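Local atomic coordinates of oligopeptide-binding protein oppA (Lactococcus lactis, PDB entry 3DRF), a protein that captures oligopeptides in a closing, venus fly-trap-like cavity and serves their uptake through the OppABCDF ABC transporter, which the cell needs for growth in milk. Residues A[421-426]-A[445-450]; A[451-456]-A[467-472]. One frame throughout, in Å; residues are numbered along the deposited sequence.

Overall arrangement
Contacts 1 and 2 follow one another along the chain, and helix 450-458 ties them together: the loop of contact 1 runs into its first turn, and contact 2 takes up the helix from N451 onward. Their centres lie about 12 Å apart, and they touch directly where M448 SD of contact 1 packs 3.7 Å from W453 CA of contact 2. Contact 1 is the more peripheral, its centre about 21 Å from the centre of the chain against about 13 Å for contact 2. The bound peptide is touched by W453, V454 and S472 of contact 2 and by F450 of contact 1, which packs on its backbone.

Contact 1: residues A[421-426]-A[445-450]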
loop_
_atom_site.group_PDB
_atom_site.type_symbol
_atom_site.label_atom_id
_atom_site.label_comp_id
_atom_site.label_asym_id
_atom_site.label_seq_id
_atom_site.Cartn_x
_atom_site.Cartn_y
_atom_site.Cartn_z
ATOM N N ASN A 421 22.316 -1.590 -5.405
ATOM C CA ASN A 421 22.278 -0.961 -6.721
ATOM C C ASN A 421 21.476 0.354 -6.804
ATOM O O ASN A 421 21.415 0.983 -7.859
ATOM C CB ASN A 421 21.702 -1.928 -7.746
ATOM C CG ASN A 421 22.406 -3.288 -7.741
ATOM O OD1 ASN A 421 23.592 -3.338 -7.739
ATOM N ND2 ASN A 421 21.639 -4.324 -7.853
ATOM N N ALA A 422 20.839 0.751 -5.702
ATOM C CA ALA A 422 19.917 1.894 -5.755
ATOM C C ALA A 422 20.596 3.202 -6.180
ATOM O O ALA A 422 20.061 3.939 -6.935
ATOM C CB ALA A 422 19.195 2.057 -4.385
ATOM N N GLU A 423 21.802 3.453 -5.697
ATOM C CA GLU A 423 22.532 4.670 -6.093
ATOM C C GLU A 423 22.857 4.652 -7.604
ATOM O O GLU A 423 22.649 5.623 -8.289
ATOM C CB GLU A 423 23.863 4.823 -5.314
ATOM C CG GLU A 423 23.792 4.943 -3.846
ATOM C CD GLU A 423 23.891 6.362 -3.391
ATOM O OE1 GLU A 423 23.915 7.305 -4.233
ATOM O OE2 GLU A 423 23.905 6.441 -2.156
ATOM N N THR A 424 23.322 3.514 -8.055
ATOM C CA THR A 424 23.657 3.299 -9.462
ATOM C C THR A 424 22.422 3.547 -10.352
ATOM O O THR A 424 22.469 4.226 -11.327
ATOM C CB THR A 424 24.197 1.858 -9.672
ATOM O OG1 THR A 424 25.434 1.734 -8.960
ATOM C CG2 THR A 424 24.479 1.590 -11.144
ATOM N N ILE A 425 21.298 2.993 -9.954
ATOM C CA ILE A 425 20.068 3.091 -10.745
ATOM C C ILE A 425 19.570 4.537 -10.771
ATOM O O ILE A 425 19.270 5.014 -11.819
ATOM C CB ILE A 425 18.977 2.117 -10.208
ATOM C CG1 ILE A 425 19.406 0.687 -10.515
ATOM C CG2 ILE A 425 17.630 2.445 -10.842
ATOM C CD1 ILE A 425 18.601 -0.346 -9.726
ATOM N N ALA A 426 19.547 5.208 -9.630
ATOM C CA ALA A 426 19.124 6.617 -9.601
ATOM C C ALA A 426 20.033 7.510 -10.466
ATOM O O ALA A 426 19.571 8.311 -11.187
ATOM C CB ALA A 426 19.072 7.108 -8.144
ATOM N N GLY A 445 21.405 15.737 -1.993
ATOM C CA GLY A 445 22.596 15.083 -2.544
ATOM C C GLY A 445 22.751 13.625 -2.170
ATOM O O GLY A 445 23.804 13.095 -2.274
ATOM N N LYS A 446 21.671 12.988 -1.704
ATOM C CA LYS A 446 21.729 11.591 -1.292
ATOM C C LYS A 446 20.365 10.917 -1.445
ATOM O O LYS A 446 19.404 11.541 -1.670
ATOM C CB LYS A 446 22.110 11.558 0.199
ATOM C CG LYS A 446 21.152 12.261 1.071
ATOM C CD LYS A 446 21.644 12.049 2.510
ATOM C CE LYS A 446 20.572 12.141 3.419
ATOM N NZ LYS A 446 19.547 11.132 3.376
ATOM N N LEU A 447 20.355 9.620 -1.245
ATOM C CA LEU A 447 19.110 8.837 -1.217
ATOM C C LEU A 447 18.395 9.010 0.105
ATOM O O LEU A 447 18.980 9.132 1.111
ATOM C CB LEU A 447 19.443 7.366 -1.471
ATOM C CG LEU A 447 20.114 7.028 -2.811
ATOM C CD1 LEU A 447 20.309 5.462 -2.858
ATOM C CD2 LEU A 447 19.284 7.535 -3.969
ATOM N N MET A 448 17.079 8.972 0.074
ATOM C CA MET A 448 16.268 9.282 1.251
ATOM C C MET A 448 15.856 8.010 1.994
ATOM O O MET A 448 15.355 7.094 1.413
ATOM C CB MET A 448 15.010 10.057 0.792
ATOM C CG MET A 448 14.221 10.662 1.986
ATOM S SD MET A 448 12.873 11.745 1.478
ATOM C CE MET A 448 13.809 13.178 0.913
ATOM N N GLU A 449 16.068 8.005 3.292
ATOM C CA GLU A 449 15.652 6.885 4.182
ATOM C C GLU A 449 14.096 6.720 4.161
ATOM O O GLU A 449 13.360 7.672 4.089
ATOM C CB GLU A 449 16.169 7.175 5.616
ATOM C CG GLU A 449 15.879 6.056 6.649
ATOM C CD GLU A 449 14.539 6.203 7.354
ATOM O OE1 GLU A 449 14.084 7.325 7.519
ATOM O OE2 GLU A 449 14.008 5.186 7.728
ATOM N N PHE A 450 13.673 5.477 4.195
ATOM C CA PHE A 450 12.264 5.141 3.954
ATOM C C PHE A 450 11.229 5.782 4.925
ATOM O O PHE A 450 10.300 6.366 4.492
ATOM C CB PHE A 450 12.074 3.631 3.900
ATOM C CG PHE A 450 10.619 3.209 3.710
ATOM C CD1 PHE A 450 9.936 3.391 2.504
ATOM C CD2 PHE A 450 9.939 2.632 4.744
ATOM C CE1 PHE A 450 8.584 2.972 2.377
ATOM C CE2 PHE A 450 8.623 2.211 4.601
ATOM C CZ PHE A 450 7.956 2.389 3.426
HETATM O O HOH W 1 23.049 8.588 -1.342
#
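L447 reaches from the loop before helix 450-458 to the first turns of helix 422-435 and sets its two methyl branches against different residues there. CD1 of L447 lies 3.9 Å from A422 CB, and its CD2 lies 4.2 Å from A426 CB, one helical turn further on. Alanine suits both positions, because its short side chain lets the branched leucine come close to the helix. E423 crosses the same leucine obliquely. Its chain bends at chi2 (-99°), which brings the flat carboxylate over the isobutyl group, with E423 CG and E423 CD each 3.7 Å from L447 CD1. The aliphatic part of the glutamate thus extends the apolar contact, while its acid group faces a water that accepts from L447 N over 2.9 Å. The same water makes a very short contact with E423 OE2, so the link it provides between carboxylate and loop is less certain in detail. The contact joins the start of helix 422-435 to the loop that leads from strand 439-442 into helix 450-458, with A415 also touching L447 and M448 bonded through its backbone to A415 and V417.

Contact 2: residues A[451-456]-A[467-472]; sequences NSWVDH and DITDGS
T469 meets W453 at the edge of its indole ring, where NE1 donates to the threonine hydroxyl oxygen. Before it, D467 leads into the strand and forms a salt bridge with R323, and I468 turns its apolar side chain to the neighbouring strands, on M305 and Y413. At T469 itself the bond from W453 NE1 to T469 OG1 is 2.8 Å long, with an N-H...O angle of 158°, and OG1 lies near the ring plane. The hydroxyl is also bonded to A414 O, so a threonine here links the tryptophan to the adjacent strand. The first torsion of W453, chi1 178°, swings the indole out toward the strand, where T469 OG1 receives its buried N-H. D470 offers its backbone: its O lies 3.3 Å from W453 CZ2, in an oblique approach to the ring, while its carboxylate OD2 is hydrogen-bonded to Y413 OH. G471 follows, its backbone CA packing 3.9 Å from W453 CH2 and offering a slim surface to the benzo end of the indole. S472 closes the segment, its backbone hydrogen-bonding the bound peptide. Helix and strand axes, 11.2 Å apart at an angle of 108°, are thus spanned by one large aromatic residue. W453 also packs on an apolar side chain of the peptide, so helix 450-458 and strand 468-474 together line part of the voluminous peptide-binding cavity of this family 5 solute-binding protein.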
loop_
_atom_site.group_PDB
_atom_site.type_symbol
_atom_site.label_atom_id
_atom_site.label_comp_id
_atom_site.label_asym_id
_atom_site.label_seq_id
_atom_site.Cartn_x
_atom_site.Cartn_y
_atom_site.Cartn_z
ATOM N N ASN A 451 11.457 5.656 6.233
ATOM C CA ASN A 451 10.509 6.237 7.190
ATOM C C ASN A 451 10.430 7.770 7.023
ATOM O O ASN A 451 9.372 8.298 7.064
ATOM C CB ASN A 451 10.857 5.833 8.653
ATOM C CG ASN A 451 10.688 4.337 8.933
ATOM O OD1 ASN A 451 9.926 3.647 8.320
ATOM N ND2 ASN A 451 11.444 3.860 9.905
ATOM N N SER A 452 11.561 8.412 6.799
ATOM C CA SER A 452 11.609 9.853 6.523
ATOM C C SER A 452 10.805 10.199 5.265
ATOM O O SER A 452 10.036 11.168 5.244
ATOM C CB SER A 452 13.061 10.309 6.352
ATOM O OG SER A 452 13.763 10.271 7.583
ATOM N N TRP A 453 10.978 9.393 4.237
ATOM C CA TRP A 453 10.266 9.610 2.958
ATOM C C TRP A 453 8.741 9.510 3.158
ATOM O O TRP A 453 8.020 10.303 2.687
ATOM C CB TRP A 453 10.739 8.593 1.940
ATOM C CG TRP A 453 10.020 8.690 0.571
ATOM C CD1 TRP A 453 10.350 9.473 -0.469
ATOM C CD2 TRP A 453 8.886 7.954 0.184
ATOM N NE1 TRP A 453 9.494 9.270 -1.494
ATOM C CE2 TRP A 453 8.573 8.330 -1.133
ATOM C CE3 TRP A 453 8.112 6.984 0.814
ATOM C CZ2 TRP A 453 7.482 7.798 -1.833
ATOM C CZ3 TRP A 453 7.049 6.442 0.120
ATOM C CH2 TRP A 453 6.748 6.847 -1.211
ATOM N N VAL A 454 8.301 8.514 3.904
ATOM C CA VAL A 454 6.873 8.343 4.177
ATOM C C VAL A 454 6.332 9.596 4.898
ATOM O O VAL A 454 5.305 10.119 4.527
ATOM C CB VAL A 454 6.539 7.060 5.006
ATOM C CG1 VAL A 454 5.003 7.008 5.312
ATOM C CG2 VAL A 454 6.930 5.796 4.223
ATOM N N ASP A 455 7.071 10.094 5.894
ATOM C CA ASP A 455 6.666 11.337 6.613
ATOM C C ASP A 455 6.568 12.504 5.607
ATOM O O ASP A 455 5.653 13.254 5.637
ATOM C CB ASP A 455 7.667 11.682 7.744
ATOM C CG ASP A 455 7.586 10.732 8.912
ATOM O OD1 ASP A 455 6.597 10.027 9.075
ATOM O OD2 ASP A 455 8.583 10.728 9.572
ATOM N N HIS A 456 7.585 12.638 4.788
ATOM C CA HIS A 456 7.610 13.712 3.766
ATOM C C HIS A 456 6.392 13.664 2.832
ATOM O O HIS A 456 5.914 14.673 2.483
ATOM C CB HIS A 456 8.932 13.667 2.968
ATOM C CG HIS A 456 9.440 15.012 2.539
ATOM N ND1 HIS A 456 9.823 15.978 3.433
ATOM C CD2 HIS A 456 9.660 15.522 1.318
ATOM C CE1 HIS A 456 10.230 17.037 2.764
ATOM N NE2 HIS A 456 10.129 16.791 1.488
ATOM N N ASP A 467 10.454 17.467 -6.682
ATOM C CA ASP A 467 9.750 17.437 -7.948
ATOM C C ASP A 467 9.369 16.041 -8.459
ATOM O O ASP A 467 8.291 15.874 -8.969
ATOM C CB ASP A 467 10.600 18.151 -9.032
ATOM C CG ASP A 467 10.885 19.603 -8.669
ATOM O OD1 ASP A 467 9.907 20.312 -8.560
ATOM O OD2 ASP A 467 12.053 19.945 -8.511
ATOM N N ILE A 468 10.302 15.106 -8.340
ATOM C CA ILE A 468 10.115 13.718 -8.821
ATOM C C ILE A 468 10.433 12.835 -7.625
ATOM O O ILE A 468 11.359 13.076 -6.908
ATOM C CB ILE A 468 11.131 13.384 -9.943
ATOM C CG1 ILE A 468 11.011 14.361 -11.144
ATOM C CG2 ILE A 468 10.964 11.907 -10.453
ATOM C CD1 ILE A 468 12.248 14.241 -12.124
ATOM N N THR A 469 9.654 11.777 -7.431
ATOM C CA THR A 469 9.983 10.722 -6.468
ATOM C C THR A 469 9.460 9.399 -7.046
ATOM O O THR A 469 8.767 9.363 -7.979
ATOM C CB THR A 469 9.469 11.049 -5.026
ATOM O OG1 THR A 469 10.142 10.165 -4.110
ATOM C CG2 THR A 469 7.976 10.772 -4.909
ATOM N N ASP A 470 9.841 8.317 -6.376
ATOM C CA ASP A 470 9.402 6.944 -6.690
ATOM C C ASP A 470 8.621 6.415 -5.517
ATOM O O ASP A 470 9.053 6.550 -4.409
ATOM C CB ASP A 470 10.624 6.036 -6.897
ATOM C CG ASP A 470 11.515 6.506 -8.045
ATOM O OD1 ASP A 470 10.954 6.762 -9.113
ATOM O OD2 ASP A 470 12.701 6.588 -7.858
ATOM N N GLY A 471 7.444 5.864 -5.800
ATOM C CA GLY A 471 6.664 5.176 -4.789
ATOM C C GLY A 471 6.486 3.711 -5.198
ATOM O O GLY A 471 6.679 3.319 -6.308
ATOM N N SER A 472 6.155 2.894 -4.226
ATOM C CA SER A 472 5.825 1.484 -4.463
ATOM C C SER A 472 4.665 1.144 -3.539
ATOM O O SER A 472 4.597 1.658 -2.417
ATOM C CB SER A 472 7.011 0.565 -4.161
ATOM O OG SER A 472 8.091 0.778 -5.061
#